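PDB 3IFR: carbohydrate kinase, FGGY from Rhodospirillum rubrum, which probably phosphorylates the sugar D-xylulose, as a kinase of the FGGY family of carbohydrate kinases. Local coordinates for residues 85-90 with 135-140; 417-422 with 476-481; 250-255 with 437-442; 10-15 with 57-62. One frame throughout, in Å; residues are numbered along the deposited sequence.

In the fold
Contacts 1, 3 and 4 lie around the N-terminal half, while the centre of contact 2 lies about 26 Å from the centre of the chain, further out than the others, though its touching residues are mostly buried. Strand 8-14 joins three of them: its one side packs on helix 52-70 in contact 4, its other side touches helix 437-448 of contact 3 through Ala-438 and Ala-442, and its end probably hydrogen-bonds to Met-85 of contact 1. Contacts 3 and 4 are buried and apolar; contact 3 pairs helices from the two family domains through small residues. Contact 1 adds a bridging water and has one exposed residue. Contact 2 joins two helices through a tyrosine whose hydroxyl has charged partners.

Contact 1: 85-90 with 135-140; sequences MLPAVV and TQQLVT
The proline ring of Pro-87 meets Gln-137 through CG and CD and Val-139 through CB. Ring atom CG lies 3.6 Å from Gln-137 O, and CD lies 3.9 Å from Gln-137 CG, where the two side chains run at about a right angle to each other. The ring's remaining outer carbon, CB, packs on Val-139 CG2 at 4.0 Å. Trp-181 of helix 179-185 touches both Pro-87 and Val-139, and Glu-184 of the same helix also lies against the proline. The peptide bond before Pro-87 is cis.

A water ties the two backbones together: it donates to Pro-87 O at 2.6 Å and to Gln-137 O at 3.0 Å, giving both carbonyls a partner where no direct hydrogen bond crosses. The contact belongs to the FGGY N-terminal domain, of the actin-like ATPase clan, where the loop after strand 77-84 meets the start of helix 139-149. Leu-138 holds the N-cap position of that helix. Just before it the chain makes a type I turn from Thr-135 to Leu-138, and an ST turn is superposed on it: Gln-137 N donates to Thr-135 OG1 at 3.1 Å, with an N-H...OG1 angle of 156°.

Val-89 finishes the apolar patch. With CG1 anti to the backbone N (chi1 172°), its CG2 is left beside that N, anti to the carbonyl carbon, and touches Val-139 CG2 at 4.2 Å and also Val-139 CA. A phosphate ion, probably from the crystallisation liquor, lies near the end of the Gln-137 side chain.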
loop_
_atom_site.group_PDB
_atom_site.type_symbol
_atom_site.label_atom_id
_atom_site.label_comp_id
_atom_site.label_asym_id
_atom_site.label_seq_id
_atom_site.Cartn_x
_atom_site.Cartn_y
_atom_site.Cartn_z
HETATM N N MSE A 85 -1.422 3.569 7.553
HETATM C CA MSE A 85 -1.081 2.172 7.275
HETATM C C MSE A 85 -2.158 1.190 7.802
HETATM O O MSE A 85 -2.885 1.496 8.741
HETATM C CB MSE A 85 0.321 1.864 7.797
HETATM C CG MSE A 85 0.385 1.330 9.230
HETATM SE SE MSE A 85 -0.208 2.512 10.716
HETATM C CE MSE A 85 1.425 3.596 11.055
ATOM N N LEU A 86 -2.270 0.027 7.180
ATOM C CA LEU A 86 -3.198 -1.007 7.646
ATOM C C LEU A 86 -2.678 -2.395 7.224
ATOM O O LEU A 86 -1.790 -2.511 6.369
ATOM C CB LEU A 86 -4.621 -0.784 7.055
ATOM C CG LEU A 86 -4.863 -1.066 5.560
ATOM C CD1 LEU A 86 -6.357 -1.064 5.195
ATOM C CD2 LEU A 86 -4.102 -0.063 4.670
ATOM N N PRO A 87 -3.210 -3.449 7.844
ATOM C CA PRO A 87 -4.066 -3.320 9.032
ATOM C C PRO A 87 -3.199 -3.215 10.285
ATOM O O PRO A 87 -2.392 -4.116 10.553
ATOM C CB PRO A 87 -4.833 -4.634 9.061
ATOM C CG PRO A 87 -4.487 -5.360 7.778
ATOM C CD PRO A 87 -3.177 -4.819 7.322
ATOM N N ALA A 88 -3.320 -2.112 11.024
ATOM C CA ALA A 88 -2.640 -2.008 12.281
ATOM C C ALA A 88 -3.632 -2.627 13.251
ATOM O O ALA A 88 -4.845 -2.679 12.975
ATOM C CB ALA A 88 -2.359 -0.558 12.621
ATOM N N VAL A 89 -3.126 -3.148 14.358
ATOM C CA VAL A 89 -3.983 -3.695 15.392
ATOM C C VAL A 89 -3.852 -2.845 16.639
ATOM O O VAL A 89 -2.800 -2.831 17.287
ATOM C CB VAL A 89 -3.595 -5.142 15.732
ATOM C CG1 VAL A 89 -4.367 -5.644 16.955
ATOM C CG2 VAL A 89 -3.818 -6.065 14.514
ATOM N N VAL A 90 -4.931 -2.136 16.952
ATOM C CA VAL A 90 -5.063 -1.304 18.141
ATOM C C VAL A 90 -6.145 -1.907 19.029
ATOM O O VAL A 90 -7.254 -2.183 18.521
ATOM C CB VAL A 90 -5.517 0.129 17.729
ATOM C CG1 VAL A 90 -5.695 1.017 18.965
ATOM C CG2 VAL A 90 -4.497 0.735 16.815
ATOM N N THR A 135 -2.826 -15.134 6.533
ATOM C CA THR A 135 -1.455 -14.677 6.714
ATOM C C THR A 135 -1.317 -13.952 8.063
ATOM O O THR A 135 -2.328 -13.698 8.738
ATOM C CB THR A 135 -0.948 -13.760 5.514
ATOM O OG1 THR A 135 -1.454 -12.416 5.637
ATOM C CG2 THR A 135 -1.350 -14.328 4.141
ATOM N N GLN A 136 -0.079 -13.632 8.449
ATOM C CA GLN A 136 0.156 -12.836 9.642
ATOM C C GLN A 136 -0.414 -11.430 9.529
ATOM O O GLN A 136 -0.458 -10.715 10.487
ATOM C CB GLN A 136 1.641 -12.713 9.958
ATOM C CG GLN A 136 2.325 -14.019 10.273
ATOM C CD GLN A 136 3.700 -13.809 10.907
ATOM O OE1 GLN A 136 4.691 -14.448 10.497
ATOM N NE2 GLN A 136 3.773 -12.900 11.904
ATOM N N GLN A 137 -0.847 -11.009 8.355
ATOM C CA GLN A 137 -1.383 -9.667 8.274
ATOM C C GLN A 137 -2.841 -9.593 8.750
ATOM O O GLN A 137 -3.341 -8.531 9.104
ATOM C CB GLN A 137 -1.242 -9.175 6.865
ATOM C CG GLN A 137 -0.669 -7.822 6.784
ATOM C CD GLN A 137 0.426 -7.767 5.746
ATOM O OE1 GLN A 137 1.586 -8.089 6.042
ATOM N NE2 GLN A 137 0.067 -7.381 4.512
ATOM N N LEU A 138 -3.510 -10.738 8.786
ATOM C CA LEU A 138 -4.872 -10.766 9.326
ATOM C C LEU A 138 -4.879 -10.302 10.785
ATOM O O LEU A 138 -4.125 -10.821 11.632
ATOM C CB LEU A 138 -5.475 -12.165 9.274
ATOM C CG LEU A 138 -5.611 -12.821 7.921
ATOM C CD1 LEU A 138 -6.134 -14.246 8.107
ATOM C CD2 LEU A 138 -6.525 -11.974 7.022
ATOM N N VAL A 139 -5.719 -9.314 11.062
ATOM C CA VAL A 139 -6.051 -8.937 12.435
ATOM C C VAL A 139 -6.316 -10.196 13.297
ATOM O O VAL A 139 -5.843 -10.303 14.431
ATOM C CB VAL A 139 -7.266 -8.044 12.423
ATOM C CG1 VAL A 139 -7.773 -7.785 13.871
ATOM C CG2 VAL A 139 -6.886 -6.744 11.708
ATOM N N THR A 140 -7.035 -11.155 12.713
ATOM C CA THR A 140 -7.308 -12.465 13.328
ATOM C C THR A 140 -6.050 -13.222 13.805
ATOM O O THR A 140 -6.032 -13.780 14.903
ATOM C CB THR A 140 -8.072 -13.340 12.339
ATOM O OG1 THR A 140 -9.373 -12.772 12.119
ATOM C CG2 THR A 140 -8.189 -14.769 12.837
HETATM O O HOH W 1 -1.434 -6.514 10.153
#

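Contact 2: 417-422 with 476-481; sequences MGIMAD and EVYDRL
Two helices of the C-terminal half, 414-424 and 475-496, pack here through Tyr-478, which reaches across to Asp-422 and Ile-419. The CD2-CE2 side of the tyrosine ring meets Asp-422 obliquely. Tyr-478 CD2 lies 3.5 Å from Asp-422 O, and Tyr-478 CE2 is 3.7 Å from Asp-422 CB. The carboxylate turns to other work, with OD1 accepting from the backbone N of Asp-471. Beyond the ring, Tyr-478 OH passes 3.8 Å from Ile-419 CG1, the two side chains crossing at about a right angle. With CG beside the backbone N (chi1 -77°) and anti to the carbonyl carbon, the ring is carried across to helix 414-424, and its hydroxyl hydrogen-bonds to Glu-381 and Arg-377 of helix 372-397. A phenylalanine here would probably leave Glu-381 and Arg-377 without the hydroxyl they share. Nearby, Asp-479 makes a salt bridge to Arg-388 of the same third helix. No hydrogen bond joins the two segments directly, and their packing is by van der Waals contact alone, so the position of the tyrosine ring probably depends on the two hydroxyl bonds to helix 372-397.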
loop_
_atom_site.group_PDB
_atom_site.type_symbol
_atom_site.label_atom_id
_atom_site.label_comp_id
_atom_site.label_asym_id
_atom_site.label_seq_id
_atom_site.Cartn_x
_atom_site.Cartn_y
_atom_site.Cartn_z
HETATM N N MSE A 417 12.417 2.755 -16.934
HETATM C CA MSE A 417 11.066 2.964 -17.433
HETATM C C MSE A 417 10.932 2.588 -18.925
HETATM O O MSE A 417 9.931 2.012 -19.333
HETATM C CB MSE A 417 10.623 4.394 -17.164
HETATM C CG MSE A 417 10.579 4.748 -15.701
HETATM SE SE MSE A 417 9.359 3.593 -14.611
HETATM C CE MSE A 417 10.643 2.165 -14.120
ATOM N N GLY A 418 11.944 2.897 -19.731
ATOM C CA GLY A 418 11.982 2.431 -21.106
ATOM C C GLY A 418 11.891 0.922 -21.079
ATOM O O GLY A 418 11.094 0.308 -21.799
ATOM N N ILE A 419 12.671 0.303 -20.196
ATOM C CA ILE A 419 12.630 -1.148 -20.090
ATOM C C ILE A 419 11.236 -1.616 -19.698
ATOM O O ILE A 419 10.703 -2.563 -20.271
ATOM C CB ILE A 419 13.693 -1.662 -19.100
ATOM C CG1 ILE A 419 15.087 -1.577 -19.752
ATOM C CG2 ILE A 419 13.339 -3.084 -18.532
ATOM C CD1 ILE A 419 16.198 -1.647 -18.731
HETATM N N MSE A 420 10.645 -0.974 -18.697
HETATM C CA MSE A 420 9.315 -1.380 -18.257
HETATM C C MSE A 420 8.299 -1.357 -19.399
HETATM O O MSE A 420 7.543 -2.309 -19.576
HETATM C CB MSE A 420 8.817 -0.458 -17.154
HETATM C CG MSE A 420 7.436 -0.842 -16.612
HETATM SE SE MSE A 420 7.573 -2.459 -15.471
HETATM C CE MSE A 420 6.591 -3.746 -16.642
ATOM N N ALA A 421 8.283 -0.254 -20.166
ATOM C CA ALA A 421 7.340 -0.109 -21.240
ATOM C C ALA A 421 7.580 -1.132 -22.335
ATOM O O ALA A 421 6.615 -1.713 -22.851
ATOM C CB ALA A 421 7.378 1.286 -21.798
ATOM N N ASP A 422 8.851 -1.336 -22.699
ATOM C CA ASP A 422 9.186 -2.304 -23.756
ATOM C C ASP A 422 8.825 -3.743 -23.363
ATOM O O ASP A 422 8.635 -4.624 -24.231
ATOM C CB ASP A 422 10.669 -2.275 -24.132
ATOM C CG ASP A 422 11.062 -1.036 -24.928
ATOM O OD1 ASP A 422 10.170 -0.397 -25.518
ATOM O OD2 ASP A 422 12.281 -0.715 -24.946
ATOM N N GLU A 476 9.454 -8.873 -29.059
ATOM C CA GLU A 476 9.851 -10.229 -29.340
ATOM C C GLU A 476 11.008 -10.729 -28.468
ATOM O O GLU A 476 10.989 -11.808 -28.045
ATOM C CB GLU A 476 10.161 -10.347 -30.814
ATOM C CG GLU A 476 10.252 -11.712 -31.341
ATOM C CD GLU A 476 10.684 -11.738 -32.790
ATOM O OE1 GLU A 476 9.808 -11.983 -33.636
ATOM O OE2 GLU A 476 11.878 -11.492 -33.078
ATOM N N VAL A 477 11.991 -9.919 -28.194
ATOM C CA VAL A 477 12.977 -10.238 -27.199
ATOM C C VAL A 477 12.424 -10.257 -25.771
ATOM O O VAL A 477 12.662 -11.163 -25.058
ATOM C CB VAL A 477 14.181 -9.340 -27.314
ATOM C CG1 VAL A 477 13.794 -7.958 -27.372
ATOM C CG2 VAL A 477 15.028 -9.520 -26.193
ATOM N N TYR A 478 11.657 -9.281 -25.360
ATOM C CA TYR A 478 11.155 -9.336 -23.990
ATOM C C TYR A 478 10.128 -10.463 -23.761
ATOM O O TYR A 478 10.060 -11.018 -22.659
ATOM C CB TYR A 478 10.672 -7.980 -23.478
ATOM C CG TYR A 478 11.819 -7.081 -23.101
ATOM C CD1 TYR A 478 12.798 -7.524 -22.236
ATOM C CD2 TYR A 478 11.929 -5.790 -23.608
ATOM C CE1 TYR A 478 13.879 -6.724 -21.889
ATOM C CE2 TYR A 478 12.987 -4.987 -23.257
ATOM C CZ TYR A 478 13.965 -5.462 -22.404
ATOM O OH TYR A 478 15.025 -4.663 -22.024
ATOM N N ASP A 479 9.370 -10.813 -24.806
ATOM C CA ASP A 479 8.505 -11.970 -24.757
ATOM C C ASP A 479 9.282 -13.256 -24.461
ATOM O O ASP A 479 8.864 -14.055 -23.589
ATOM C CB ASP A 479 7.731 -12.136 -26.060
ATOM C CG ASP A 479 6.444 -11.318 -26.085
ATOM O OD1 ASP A 479 5.917 -10.993 -25.001
ATOM O OD2 ASP A 479 5.954 -11.004 -27.185
ATOM N N ARG A 480 10.375 -13.465 -25.200
ATOM C CA ARG A 480 11.248 -14.610 -24.986
ATOM C C ARG A 480 11.917 -14.518 -23.622
ATOM O O ARG A 480 12.073 -15.531 -22.934
ATOM C CB ARG A 480 12.328 -14.701 -26.054
ATOM C CG ARG A 480 11.841 -15.207 -27.422
ATOM C CD ARG A 480 12.995 -15.388 -28.458
ATOM N NE ARG A 480 13.046 -14.314 -29.463
ATOM C CZ ARG A 480 14.060 -13.459 -29.593
ATOM N NH1 ARG A 480 14.016 -12.503 -30.520
ATOM N NH2 ARG A 480 15.120 -13.552 -28.791
ATOM N N LEU A 481 12.316 -13.314 -23.210
ATOM C CA LEU A 481 12.908 -13.185 -21.857
ATOM C C LEU A 481 11.879 -13.602 -20.845
ATOM O O LEU A 481 12.186 -14.394 -19.942
ATOM C CB LEU A 481 13.421 -11.789 -21.535
ATOM C CG LEU A 481 14.341 -11.740 -20.312
ATOM C CD1 LEU A 481 15.489 -12.678 -20.497
ATOM C CD2 LEU A 481 14.847 -10.317 -20.080
#

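Contact 3: 250-255 with 437-442; sequences ALAAGI and SAVGAA
Ala-252 and Gly-440 bring two helices close, their CA atoms 4.6 Å apart. The contact pairs a helix from each of the two FGGY family domains of this actin-like kinase fold, 245-252 from the N-terminal one and 437-448 from the C-terminal one. Helix 437-448 also lies against strands 8-14 and 77-84 of the N-terminal sheet, through Ala-438, Ala-441 and Ala-442.

The side chains of Leu-251 and Ala-252 both point toward the second helix, Ala-252 at Val-439 and the Gly-440 nitrogen, Leu-251 at the carbonyl of the same glycine. The methyl of Ala-252 fits against the backbone and the neighbouring branch: CB is 3.8 Å from Gly-440 N and 3.7 Å from Val-439 CG1. Val-439 presents that branch because CG1 stands anti to its backbone N (chi1 171°), which turns the methyl to the side of the alanine. Gly-440 has no side chain, and the two helical backbones come together at that point; any group there would lie against Leu-251 CB and Ala-252 N. Trp-455 touches Leu-251 from a loop, and Asn-433 touches Ala-252.

Helix 245-252 stops right beyond this meeting point in a Schellman motif. Gly-254, with phi at 84°, is the residue that leaves the helix, while Ile-255 N bonds back to Ala-250 O at 3.1 Å and Gly-254 N to Leu-251 O at 2.7 Å. Back at the interface, with CG anti to the backbone N (chi1 -176°), Leu-251 CD2 lies 3.6 Å from Gly-440 O.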
loop_
_atom_site.group_PDB
_atom_site.type_symbol
_atom_site.label_atom_id
_atom_site.label_comp_id
_atom_site.label_asym_id
_atom_site.label_seq_id
_atom_site.Cartn_x
_atom_site.Cartn_y
_atom_site.Cartn_z
ATOM N N ALA A 250 -3.123 5.211 -4.684
ATOM C CA ALA A 250 -3.507 4.866 -6.059
ATOM C C ALA A 250 -4.406 5.974 -6.642
ATOM O O ALA A 250 -4.139 6.511 -7.698
ATOM C CB ALA A 250 -4.178 3.519 -6.125
ATOM N N LEU A 251 -5.457 6.323 -5.933
ATOM C CA LEU A 251 -6.316 7.456 -6.304
ATOM C C LEU A 251 -5.534 8.713 -6.689
ATOM O O LEU A 251 -5.756 9.294 -7.716
ATOM C CB LEU A 251 -7.215 7.798 -5.119
ATOM C CG LEU A 251 -8.206 8.905 -5.442
ATOM C CD1 LEU A 251 -9.029 8.499 -6.663
ATOM C CD2 LEU A 251 -9.082 9.220 -4.214
ATOM N N ALA A 252 -4.615 9.136 -5.847
ATOM C CA ALA A 252 -3.815 10.339 -6.127
ATOM C C ALA A 252 -3.012 10.175 -7.378
ATOM O O ALA A 252 -2.734 11.154 -8.080
ATOM C CB ALA A 252 -2.879 10.677 -4.927
ATOM N N ALA A 253 -2.602 8.957 -7.673
ATOM C CA ALA A 253 -1.879 8.744 -8.920
ATOM C C ALA A 253 -2.836 8.701 -10.121
ATOM O O ALA A 253 -2.413 8.527 -11.252
ATOM C CB ALA A 253 -0.980 7.497 -8.854
ATOM N N GLY A 254 -4.122 8.881 -9.867
ATOM C CA GLY A 254 -5.110 8.851 -10.928
ATOM C C GLY A 254 -5.598 7.477 -11.327
ATOM O O GLY A 254 -5.981 7.273 -12.466
ATOM N N ILE A 255 -5.560 6.508 -10.426
ATOM C CA ILE A 255 -6.192 5.233 -10.717
ATOM C C ILE A 255 -7.650 5.311 -10.247
ATOM O O ILE A 255 -7.974 5.101 -9.036
ATOM C CB ILE A 255 -5.419 4.041 -10.083
ATOM C CG1 ILE A 255 -4.263 3.614 -11.002
ATOM C CG2 ILE A 255 -6.319 2.843 -9.910
ATOM C CD1 ILE A 255 -3.062 4.485 -10.923
ATOM N N SER A 437 -0.119 9.635 0.235
ATOM C CA SER A 437 -1.475 9.186 0.514
ATOM C C SER A 437 -2.366 10.314 1.012
ATOM O O SER A 437 -3.608 10.252 0.880
ATOM C CB SER A 437 -1.452 8.093 1.589
ATOM O OG SER A 437 -0.518 7.064 1.322
ATOM N N ALA A 438 -1.754 11.338 1.599
ATOM C CA ALA A 438 -2.551 12.412 2.208
ATOM C C ALA A 438 -3.387 13.036 1.146
ATOM O O ALA A 438 -4.516 13.447 1.406
ATOM C CB ALA A 438 -1.692 13.463 2.860
ATOM N N VAL A 439 -2.822 13.092 -0.061
ATOM C CA VAL A 439 -3.533 13.611 -1.228
ATOM C C VAL A 439 -4.766 12.794 -1.639
ATOM O O VAL A 439 -5.819 13.367 -2.000
ATOM C CB VAL A 439 -2.623 13.728 -2.476
ATOM C CG1 VAL A 439 -3.491 14.066 -3.673
ATOM C CG2 VAL A 439 -1.512 14.754 -2.259
ATOM N N GLY A 440 -4.621 11.463 -1.656
ATOM C CA GLY A 440 -5.747 10.590 -1.938
ATOM C C GLY A 440 -6.802 10.914 -0.894
ATOM O O GLY A 440 -8.007 10.899 -1.161
ATOM N N ALA A 441 -6.357 11.222 0.318
ATOM C CA ALA A 441 -7.317 11.509 1.401
ATOM C C ALA A 441 -8.010 12.876 1.297
ATOM O O ALA A 441 -9.222 12.947 1.450
ATOM C CB ALA A 441 -6.694 11.283 2.809
ATOM N N ALA A 442 -7.269 13.948 1.016
ATOM C CA ALA A 442 -7.922 15.231 0.764
ATOM C C ALA A 442 -8.993 15.035 -0.313
ATOM O O ALA A 442 -10.080 15.596 -0.220
ATOM C CB ALA A 442 -6.941 16.262 0.315
#

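Contact 4: 10-15 with 57-62; sequences IGLDIG and DNARAV
Val-62 meets Leu-12 with its own side chain in an eclipsed rotation (chi1 118°), midway between two staggered positions; at this resolution that could be mild strain or an imprecise fit. In the modelled position Val-62 CG1 lies 3.8 Å from Leu-12 CD1, the two side chains running at a slant to each other. The other branch of the same leucine serves a second residue: Leu-12 CD2 is 3.8 Å from Ala-59 CB. Ala-59 and Val-62 stand three residues apart, on one face of the helix, and Leu-12 spans both. Its CG lies anti to the backbone N (chi1 171°), so the branched end projects well off the strand and spreads its two methyls over the helix surface.

Strand 8-14 runs inside the N-terminal sheet, antiparallel to 18-25 and parallel to 77-84, and helix 52-70 covers one face of that sheet in the manner of the actin-like ATPase fold. The helix lies in the connection from strand 29-37 to strand 77-84. Neighbouring strands fill in the same apolar layer: Ala-21 touches both Leu-12 and Val-62, and Ala-34 touches Val-62. Further along, Ile-10 reaches Leu-63 and Leu-66 of the helix, and Ile-14 touches Trp-55.

Alternation along the strand sends Asp-13 to the opposite side of the sheet, where Ser-437 and Ala-438 of helix 437-448 meet it. Away from the leucine, Arg-60 NH1 forms a salt bridge to Asp-57 OD2 at 3.6 Å, and Arg-60 NE hydrogen-bonds to Leu-230 O.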
loop_
_atom_site.group_PDB
_atom_site.type_symbol
_atom_site.label_atom_id
_atom_site.label_comp_id
_atom_site.label_asym_id
_atom_site.label_seq_id
_atom_site.Cartn_x
_atom_site.Cartn_y
_atom_site.Cartn_z
ATOM N N ILE A 10 -8.757 18.938 3.865
ATOM C CA ILE A 10 -7.530 18.424 4.500
ATOM C C ILE A 10 -7.376 16.916 4.400
ATOM O O ILE A 10 -8.322 16.181 4.654
ATOM C CB ILE A 10 -7.484 18.771 5.996
ATOM C CG1 ILE A 10 -7.251 20.265 6.229
ATOM C CG2 ILE A 10 -6.426 17.940 6.763
ATOM C CD1 ILE A 10 -7.408 20.613 7.672
ATOM N N GLY A 11 -6.173 16.462 4.065
ATOM C CA GLY A 11 -5.832 15.059 4.244
ATOM C C GLY A 11 -4.755 14.873 5.308
ATOM O O GLY A 11 -3.769 15.630 5.380
ATOM N N LEU A 12 -4.937 13.845 6.135
ATOM C CA LEU A 12 -4.018 13.510 7.190
ATOM C C LEU A 12 -3.570 12.049 6.975
ATOM O O LEU A 12 -4.391 11.162 6.758
ATOM C CB LEU A 12 -4.746 13.653 8.530
ATOM C CG LEU A 12 -4.032 13.140 9.802
ATOM C CD1 LEU A 12 -2.745 13.946 10.069
ATOM C CD2 LEU A 12 -4.929 13.194 11.015
ATOM N N ASP A 13 -2.271 11.791 7.054
ATOM C CA ASP A 13 -1.742 10.448 6.811
ATOM C C ASP A 13 -0.960 9.945 8.042
ATOM O O ASP A 13 0.115 10.463 8.386
ATOM C CB ASP A 13 -0.884 10.454 5.536
ATOM C CG ASP A 13 -0.066 9.176 5.360
ATOM O OD1 ASP A 13 -0.426 8.139 5.941
ATOM O OD2 ASP A 13 0.961 9.232 4.639
ATOM N N ILE A 14 -1.543 8.959 8.715
ATOM C CA ILE A 14 -0.935 8.311 9.854
ATOM C C ILE A 14 -0.009 7.241 9.293
ATOM O O ILE A 14 -0.386 6.059 9.168
ATOM C CB ILE A 14 -1.973 7.666 10.792
ATOM C CG1 ILE A 14 -2.575 8.697 11.733
ATOM C CG2 ILE A 14 -1.284 6.755 11.748
ATOM C CD1 ILE A 14 -3.318 9.780 11.104
ATOM N N GLY A 15 1.203 7.666 8.942
ATOM C CA GLY A 15 2.142 6.817 8.235
ATOM C C GLY A 15 3.007 6.039 9.181
ATOM O O GLY A 15 2.969 6.250 10.389
ATOM N N ASP A 57 -0.785 12.649 19.097
ATOM C CA ASP A 57 0.032 13.826 19.316
ATOM C C ASP A 57 0.609 14.383 18.044
ATOM O O ASP A 57 0.572 15.588 17.831
ATOM C CB ASP A 57 1.144 13.547 20.300
ATOM C CG ASP A 57 1.148 14.553 21.382
ATOM O OD1 ASP A 57 2.083 15.387 21.387
ATOM O OD2 ASP A 57 0.150 14.533 22.167
ATOM N N ASN A 58 1.181 13.512 17.213
ATOM C CA ASN A 58 1.572 13.906 15.848
ATOM C C ASN A 58 0.393 14.576 15.127
ATOM O O ASN A 58 0.531 15.686 14.612
ATOM C CB ASN A 58 2.064 12.713 15.034
ATOM C CG ASN A 58 3.533 12.339 15.293
ATOM O OD1 ASN A 58 4.066 11.465 14.600
ATOM N ND2 ASN A 58 4.180 12.969 16.259
ATOM N N ALA A 59 -0.790 13.955 15.155
ATOM C CA ALA A 59 -1.922 14.526 14.394
ATOM C C ALA A 59 -2.341 15.929 14.876
ATOM O O ALA A 59 -2.601 16.796 14.080
ATOM C CB ALA A 59 -3.128 13.575 14.387
ATOM N N ARG A 60 -2.446 16.126 16.180
ATOM C CA ARG A 60 -2.708 17.435 16.738
ATOM C C ARG A 60 -1.710 18.439 16.284
ATOM O O ARG A 60 -2.090 19.519 15.894
ATOM C CB ARG A 60 -2.616 17.363 18.269
ATOM C CG ARG A 60 -3.828 16.721 18.911
ATOM C CD ARG A 60 -3.577 16.517 20.347
ATOM N NE ARG A 60 -3.602 17.805 21.032
ATOM C CZ ARG A 60 -2.969 18.061 22.179
ATOM N NH1 ARG A 60 -2.235 17.121 22.767
ATOM N NH2 ARG A 60 -3.056 19.277 22.711
ATOM N N ALA A 61 -0.426 18.098 16.335
ATOM C CA ALA A 61 0.647 19.057 15.982
ATOM C C ALA A 61 0.592 19.543 14.532
ATOM O O ALA A 61 0.750 20.741 14.223
ATOM C CB ALA A 61 2.013 18.437 16.239
ATOM N N VAL A 62 0.403 18.581 13.647
ATOM C CA VAL A 62 0.443 18.775 12.211
ATOM C C VAL A 62 -0.830 19.499 11.724
ATOM O O VAL A 62 -0.768 20.347 10.865
ATOM C CB VAL A 62 0.549 17.370 11.621
ATOM C CG1 VAL A 62 -0.635 17.025 10.749
ATOM C CG2 VAL A 62 1.898 17.093 11.028
#